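Local atomic coordinates of pyridoxine 4-oxidase (Mesorhizobium loti, PDB entry 4HA6), a protein that probably catalyses the FAD-dependent oxidation of the 4-hydroxymethyl group of pyridoxine by oxygen, as a member of the GMC oxidoreductase family. Residues 387-390 and 394-397; 400-405 and 435-440. One frame throughout, in Å; residues are numbered along the deposited sequence.

In the fold
Strand 383-385 leads into a type II turn, and contact 1 folds that turn, 387-390, against the first turns of helix 392-409, closing a loop of only three intervening residues. The same helix runs on into 400-405, where contact 2 opens; after strand 418-421 the chain returns as helix 430-440, and its residues 435-440 close the contact. The two contacts follow in series, neither nested nor crossed, with centres about 11 Å apart. Helix 392-409 is therefore tied near its start to the turn before it and further on to helix 430-440, beside the antiparallel sheet that includes strands 293-302, 333-338 and 355-362. Both contacts lie away from the flavin and pyridoxamine sites.

Contact 1 (387-390 and 394-397); sequences AYLQ and DRER
Arg395 lies along the backbone and side chain of Leu389, and its aliphatic part makes the touch. From CB, CG is set beside the backbone N and anti to the carbonyl carbon (chi1 -70°); this rotation lays CG 4.2 Å from Leu389 CB and 3.6 Å from Leu389 O. The next methylene is just as near the carbonyl, with Arg395 CD also 3.6 Å from Leu389 O; these are van der Waals contacts, not hydrogen bonds. About the CG-CD bond the chain bends (chi3 52°), and in the conformer modelled here, one of two, NH2 makes a salt bridge with Asp434 on helix 430-440.

Asp394 approaches the same leucine with its CB, 4.4 Å from Leu389 CD1. Its carboxylate joins the turn through a water, which accepts from Leu389 N at 2.8 Å and donates to Asp394 OD2 at 2.9 Å. OD2 is also hydrogen-bonded to Ser367 OG and OD1 to Thr366 N, so several bonds fix the rotation of this buried group.

The contact packs a type II beta turn, Ala387 to Gln390, onto the beginning of the helix that follows it. On the sheet side, Leu389 rests on Leu293 of strand 293-302 and Val441 of strand 441-443, while Asp394 touches Ile362 of strand 355-362.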
ATOM      1  N   ALA A 387       1.863  -0.034 -16.297  1.00  3.68           N
ATOM      2  CA  ALA A 387       2.160  -1.171 -17.193  1.00  6.33           C
ATOM      3  C   ALA A 387       1.426  -2.439 -16.767  1.00 10.00           C
ATOM      4  O   ALA A 387       2.003  -3.531 -16.746  1.00  5.52           O
ATOM      5  CB  ALA A 387       3.664  -1.435 -17.274  1.00  8.44           C
ATOM      6  N   TYR A 388       0.147  -2.293 -16.435  1.00  5.55           N
ATOM      7  CA  TYR A 388      -0.625  -3.422 -15.926  1.00  6.41           C
ATOM      8  C   TYR A 388      -0.674  -4.559 -16.951  1.00  9.94           C
ATOM      9  O   TYR A 388      -0.849  -4.320 -18.155  1.00  7.26           O
ATOM     10  CB  TYR A 388      -2.054  -2.991 -15.582  1.00  4.48           C
ATOM     11  CG  TYR A 388      -2.254  -2.186 -14.312  1.00  6.58           C
ATOM     12  CD1 TYR A 388      -3.187  -1.154 -14.284  1.00  4.77           C
ATOM     13  CD2 TYR A 388      -1.570  -2.485 -13.127  1.00  5.67           C
ATOM     14  CE1 TYR A 388      -3.429  -0.427 -13.141  1.00 11.93           C
ATOM     15  CE2 TYR A 388      -1.807  -1.744 -11.954  1.00  3.11           C
ATOM     16  CZ  TYR A 388      -2.741  -0.713 -11.982  1.00  4.03           C
ATOM     17  OH  TYR A 388      -3.023   0.051 -10.869  1.00  5.09           O
ATOM     18  N   LEU A 389      -0.524  -5.789 -16.464  1.00  5.47           N
ATOM     19  CA  LEU A 389      -0.634  -6.995 -17.296  1.00  7.09           C
ATOM     20  C   LEU A 389       0.239  -6.992 -18.554  1.00 12.07           C
ATOM     21  O   LEU A 389      -0.212  -7.436 -19.614  1.00  9.25           O
ATOM     22  CB  LEU A 389      -2.095  -7.230 -17.699  1.00  5.20           C
ATOM     23  CG  LEU A 389      -2.989  -8.046 -16.749  1.00 22.22           C
ATOM     24  CD1 LEU A 389      -2.417  -8.139 -15.334  1.00 17.04           C
ATOM     25  CD2 LEU A 389      -4.419  -7.505 -16.733  1.00  4.48           C
ATOM     26  N   GLN A 390       1.477  -6.517 -18.452  1.00  6.38           N
ATOM     27  CA  GLN A 390       2.296  -6.416 -19.661  1.00 15.21           C
ATOM     28  C   GLN A 390       3.169  -7.661 -19.903  1.00 17.39           C
ATOM     29  O   GLN A 390       3.693  -7.868 -20.999  1.00 26.06           O
ATOM     30  CB  GLN A 390       3.129  -5.133 -19.645  1.00 16.05           C
ATOM     31  CG  GLN A 390       3.238  -4.433 -21.017  1.00 32.77           C
ATOM     32  CD  GLN A 390       1.888  -3.946 -21.557  1.00 16.75           C
ATOM     33  OE1 GLN A 390       1.431  -2.854 -21.223  1.00 26.47           O
ATOM     34  NE2 GLN A 390       1.251  -4.759 -22.396  1.00 39.26           N
ATOM     35  N   ASP A 394       2.408 -12.450 -15.751  1.00  4.93           N
ATOM     36  CA  ASP A 394       1.299 -11.762 -15.066  1.00  6.81           C
ATOM     37  C   ASP A 394      -0.054 -12.184 -15.647  1.00  5.47           C
ATOM     38  O   ASP A 394      -1.026 -12.357 -14.919  1.00  6.78           O
ATOM     39  CB  ASP A 394       1.435 -10.236 -15.185  1.00  2.16           C
ATOM     40  CG  ASP A 394       2.520  -9.665 -14.286  1.00  9.34           C
ATOM     41  OD1 ASP A 394       3.203 -10.453 -13.592  1.00  2.86           O
ATOM     42  OD2 ASP A 394       2.706  -8.424 -14.286  1.00  3.57           O
ATOM     43  N   ARG A 395      -0.114 -12.327 -16.971  1.00  4.50           N
ATOM     44  CA  ARG A 395      -1.361 -12.694 -17.627  0.53  6.44           C
ATOM     45  C   ARG A 395      -1.718 -14.153 -17.349  1.00  8.60           C
ATOM     46  O   ARG A 395      -2.882 -14.478 -17.093  1.00  8.02           O
ATOM     47  CB  ARG A 395      -1.282 -12.415 -19.138  0.53  8.00           C
ATOM     48  CG  ARG A 395      -1.259 -10.916 -19.485  0.53  8.99           C
ATOM     49  CD  ARG A 395      -1.061 -10.652 -20.988  0.53 10.79           C
ATOM     50  NE  ARG A 395      -2.013 -11.392 -21.819  0.53 10.39           N
ATOM     51  CZ  ARG A 395      -2.570 -10.919 -22.929  0.53 10.58           C
ATOM     52  NH1 ARG A 395      -2.288  -9.693 -23.353  0.53 15.62           N
ATOM     53  NH2 ARG A 395      -3.416 -11.672 -23.614  0.53  6.59           N
ATOM     54  N   GLU A 396      -0.710 -15.024 -17.384  1.00  8.34           N
ATOM     55  CA  GLU A 396      -0.913 -16.460 -17.161  1.00  9.23           C
ATOM     56  C   GLU A 396      -1.368 -16.731 -15.724  1.00  7.80           C
ATOM     57  O   GLU A 396      -2.360 -17.449 -15.503  1.00  6.12           O
ATOM     58  CB  GLU A 396       0.369 -17.244 -17.501  1.00  8.16           C
ATOM     59  CG  GLU A 396       0.253 -18.791 -17.439  1.00 13.22           C
ATOM     60  CD  GLU A 396       0.360 -19.353 -16.015  1.00 14.46           C
ATOM     61  OE1 GLU A 396       0.955 -18.672 -15.146  1.00 10.23           O
ATOM     62  OE2 GLU A 396      -0.143 -20.481 -15.762  1.00 12.23           O
ATOM     63  N   ARG A 397      -0.653 -16.141 -14.762  1.00  4.43           N
ATOM     64  CA  ARG A 397      -1.003 -16.234 -13.344  1.00  6.07           C
ATOM     65  C   ARG A 397      -2.426 -15.725 -13.023  1.00 10.84           C
ATOM     66  O   ARG A 397      -3.105 -16.293 -12.159  1.00  7.71           O
ATOM     67  CB  ARG A 397       0.021 -15.473 -12.490  1.00  9.78           C
ATOM     68  CG  ARG A 397       1.362 -16.158 -12.351  1.00 13.47           C
ATOM     69  CD  ARG A 397       1.252 -17.295 -11.340  1.00 18.38           C
ATOM     70  NE  ARG A 397       2.484 -18.071 -11.213  1.00 33.87           N
ATOM     71  CZ  ARG A 397       2.646 -19.299 -11.705  1.00 40.39           C
ATOM     72  NH1 ARG A 397       1.653 -19.899 -12.367  1.00 20.28           N
ATOM     73  NH2 ARG A 397       3.800 -19.927 -11.529  1.00 32.32           N
TER
HETATM   74  O   HOH W   1       0.397  -6.705 -13.957  1.00  6.39           O

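Contact 2 (400-405 and 435-440); sequences RALEAS and DFIARS
The backbones of 400-405 and 435-440, both helical, come nearest at Leu402 and Ile437, whose CA atoms are 8.0 Å apart. One methyl spans the gap: Leu402 CD1 sits 4.1 Å from Phe436 CD1 and 4.1 Å from Ile437 CG1, touching two consecutive residues of the other helix. The leucine side chain lies at about a right angle to Phe436 and meets its ring obliquely. Phe436 CG is anti to the backbone N (chi1 173°), whereas Ile437 CG1 stands beside its own N (chi1 -68°). These different rotations bring the ring and the aliphatic branch to the same methyl. Ser440 CB lies over one face of the ring, offset toward the rim.

This is an apolar helix-helix contact in what is, as in other GMC oxidoreductases, probably the substrate-binding domain, with its antiparallel sheet, and Phe360 of strand 355-362 touches both Leu402 and Phe436. Phe347 meets the Phe436 ring with the planes at about 40°.

Within 400-405 and 435-440 the salt bridges stay inside each segment. Arg400 grips Glu403 side-on, NE at 3.1 Å and NH2 at 3.0 Å from the single oxygen OE1, which lies in the guanidinium plane although both nitrogens approach from above the carboxylate plane. On the other helix Arg439 NH1 lies 2.7 Å from Asp435 OD2, which sits somewhat out of the guanidinium plane.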
ATOM      1  N   ARG A 400      -4.805 -18.315 -13.669  1.00  5.32           N
ATOM      2  CA  ARG A 400      -4.793 -19.241 -12.539  1.00  7.47           C
ATOM      3  C   ARG A 400      -5.635 -18.674 -11.395  1.00  7.85           C
ATOM      4  O   ARG A 400      -6.383 -19.413 -10.731  1.00  5.49           O
ATOM      5  CB  ARG A 400      -3.364 -19.543 -12.077  1.00  7.84           C
ATOM      6  CG  ARG A 400      -2.422 -20.114 -13.162  1.00 10.86           C
ATOM      7  CD  ARG A 400      -2.787 -21.541 -13.602  1.00  9.53           C
ATOM      8  NE  ARG A 400      -3.887 -21.578 -14.572  1.00 12.69           N
ATOM      9  CZ  ARG A 400      -3.760 -21.326 -15.879  1.00 14.34           C
ATOM     10  NH1 ARG A 400      -2.577 -21.013 -16.402  1.00 14.00           N
ATOM     11  NH2 ARG A 400      -4.827 -21.382 -16.671  1.00 10.05           N
ATOM     12  N   ALA A 401      -5.560 -17.356 -11.190  1.00  6.03           N
ATOM     13  CA  ALA A 401      -6.294 -16.736 -10.074  1.00  8.17           C
ATOM     14  C   ALA A 401      -7.797 -16.809 -10.330  1.00  6.54           C
ATOM     15  O   ALA A 401      -8.563 -17.199  -9.435  1.00  6.63           O
ATOM     16  CB  ALA A 401      -5.858 -15.288  -9.850  1.00  3.40           C
ATOM     17  N   LEU A 402      -8.216 -16.423 -11.540  1.00  3.55           N
ATOM     18  CA  LEU A 402      -9.636 -16.491 -11.923  1.00  2.97           C
ATOM     19  C   LEU A 402     -10.109 -17.925 -11.797  1.00  7.55           C
ATOM     20  O   LEU A 402     -11.232 -18.195 -11.350  1.00  7.34           O
ATOM     21  CB  LEU A 402      -9.827 -16.079 -13.378  1.00  5.77           C
ATOM     22  CG  LEU A 402     -11.104 -15.346 -13.829  1.00 11.49           C
ATOM     23  CD1 LEU A 402     -11.366 -15.584 -15.305  1.00  9.10           C
ATOM     24  CD2 LEU A 402     -12.353 -15.634 -12.986  1.00  3.99           C
ATOM     25  N   GLU A 403      -9.266 -18.860 -12.216  1.00  4.11           N
ATOM     26  CA  GLU A 403      -9.674 -20.254 -12.132  1.00 14.04           C
ATOM     27  C   GLU A 403      -9.809 -20.698 -10.695  1.00  9.98           C
ATOM     28  O   GLU A 403     -10.689 -21.491 -10.374  1.00  6.37           O
ATOM     29  CB  GLU A 403      -8.723 -21.160 -12.911  1.00  5.92           C
ATOM     30  CG  GLU A 403      -8.889 -20.969 -14.396  1.00  8.48           C
ATOM     31  CD  GLU A 403      -8.012 -21.876 -15.200  1.00 22.63           C
ATOM     32  OE1 GLU A 403      -6.947 -22.289 -14.680  1.00 24.98           O
ATOM     33  OE2 GLU A 403      -8.396 -22.165 -16.353  1.00 18.62           O
ATOM     34  N   ALA A 404      -8.946 -20.185  -9.824  1.00  7.71           N
ATOM     35  CA  ALA A 404      -9.021 -20.586  -8.427  1.00  7.34           C
ATOM     36  C   ALA A 404     -10.301 -20.026  -7.830  1.00 13.36           C
ATOM     37  O   ALA A 404     -10.979 -20.692  -7.038  1.00  3.94           O
ATOM     38  CB  ALA A 404      -7.808 -20.107  -7.661  1.00 14.86           C
ATOM     39  N   SER A 405     -10.630 -18.798  -8.231  1.00 10.09           N
ATOM     40  CA  SER A 405     -11.798 -18.096  -7.708  1.00 10.30           C
ATOM     41  C   SER A 405     -13.094 -18.827  -8.053  1.00 11.94           C
ATOM     42  O   SER A 405     -13.993 -18.980  -7.211  1.00 11.73           O
ATOM     43  CB  SER A 405     -11.850 -16.675  -8.285  1.00  8.72           C
ATOM     44  OG  SER A 405     -12.935 -15.959  -7.732  1.00  7.75           O
ATOM     45  N   ASP A 435      -9.527 -11.409 -21.914  1.00  9.39           N
ATOM     46  CA  ASP A 435     -10.313 -10.208 -22.217  1.00 15.42           C
ATOM     47  C   ASP A 435     -11.179  -9.818 -21.026  1.00 10.12           C
ATOM     48  O   ASP A 435     -11.251  -8.645 -20.648  1.00  7.24           O
ATOM     49  CB  ASP A 435     -11.197 -10.401 -23.458  1.00  8.34           C
ATOM     50  CG  ASP A 435     -11.981  -9.138 -23.810  1.00 24.81           C
ATOM     51  OD1 ASP A 435     -11.346  -8.112 -24.151  1.00 25.14           O
ATOM     52  OD2 ASP A 435     -13.228  -9.154 -23.729  1.00 26.67           O
ATOM     53  N   PHE A 436     -11.840 -10.805 -20.434  1.00  8.51           N
ATOM     54  CA  PHE A 436     -12.597 -10.543 -19.223  1.00  7.90           C
ATOM     55  C   PHE A 436     -11.698  -9.996 -18.114  1.00  9.11           C
ATOM     56  O   PHE A 436     -12.049  -9.016 -17.439  1.00  7.75           O
ATOM     57  CB  PHE A 436     -13.294 -11.800 -18.734  1.00  8.94           C
ATOM     58  CG  PHE A 436     -13.947 -11.619 -17.404  1.00  8.39           C
ATOM     59  CD1 PHE A 436     -13.322 -12.065 -16.247  1.00  6.78           C
ATOM     60  CD2 PHE A 436     -15.176 -10.975 -17.303  1.00 11.27           C
ATOM     61  CE1 PHE A 436     -13.918 -11.881 -14.998  1.00 12.19           C
ATOM     62  CE2 PHE A 436     -15.785 -10.794 -16.065  1.00 11.10           C
ATOM     63  CZ  PHE A 436     -15.150 -11.245 -14.908  1.00  9.04           C
ATOM     64  N   ILE A 437     -10.545 -10.631 -17.906  1.00  7.64           N
ATOM     65  CA  ILE A 437      -9.626 -10.180 -16.854  1.00  5.94           C
ATOM     66  C   ILE A 437      -9.183  -8.728 -17.101  1.00 11.27           C
ATOM     67  O   ILE A 437      -9.228  -7.897 -16.190  1.00  9.43           O
ATOM     68  CB  ILE A 437      -8.422 -11.136 -16.725  1.00  9.42           C
ATOM     69  CG1 ILE A 437      -8.891 -12.497 -16.187  1.00  5.26           C
ATOM     70  CG2 ILE A 437      -7.344 -10.552 -15.817  1.00  6.37           C
ATOM     71  CD1 ILE A 437      -7.835 -13.613 -16.333  1.00  7.30           C
ATOM     72  N   ALA A 438      -8.799  -8.423 -18.343  1.00  6.49           N
ATOM     73  CA  ALA A 438      -8.345  -7.082 -18.730  1.00  6.61           C
ATOM     74  C   ALA A 438      -9.437  -6.019 -18.507  1.00  8.63           C
ATOM     75  O   ALA A 438      -9.148  -4.864 -18.167  1.00 11.06           O
ATOM     76  CB  ALA A 438      -7.894  -7.088 -20.199  1.00  5.74           C
ATOM     77  N   ARG A 439     -10.689  -6.420 -18.710  1.00  7.77           N
ATOM     78  CA  ARG A 439     -11.821  -5.523 -18.538  1.00  7.15           C
ATOM     79  C   ARG A 439     -12.189  -5.358 -17.067  1.00  6.62           C
ATOM     80  O   ARG A 439     -12.742  -4.313 -16.669  1.00 12.08           O
ATOM     81  CB  ARG A 439     -13.031  -6.045 -19.331  1.00 13.36           C
ATOM     82  CG  ARG A 439     -13.050  -5.645 -20.819  1.00 10.09           C
ATOM     83  CD  ARG A 439     -13.855  -6.633 -21.691  1.00 21.09           C
ATOM     84  NE  ARG A 439     -15.144  -7.012 -21.108  1.00 39.57           N
ATOM     85  CZ  ARG A 439     -15.636  -8.255 -21.087  1.00 39.01           C
ATOM     86  NH1 ARG A 439     -14.962  -9.275 -21.613  1.00 24.51           N
ATOM     87  NH2 ARG A 439     -16.816  -8.491 -20.528  1.00 42.21           N
ATOM     88  N   SER A 440     -11.869  -6.367 -16.256  1.00  4.91           N
ATOM     89  CA  SER A 440     -12.336  -6.418 -14.863  1.00  9.76           C
ATOM     90  C   SER A 440     -11.336  -5.928 -13.804  1.00  5.88           C
ATOM     91  O   SER A 440     -11.741  -5.496 -12.705  1.00  4.01           O
ATOM     92  CB  SER A 440     -12.779  -7.845 -14.516  1.00 12.70           C
ATOM     93  OG  SER A 440     -11.660  -8.706 -14.430  1.00  9.87           O
TER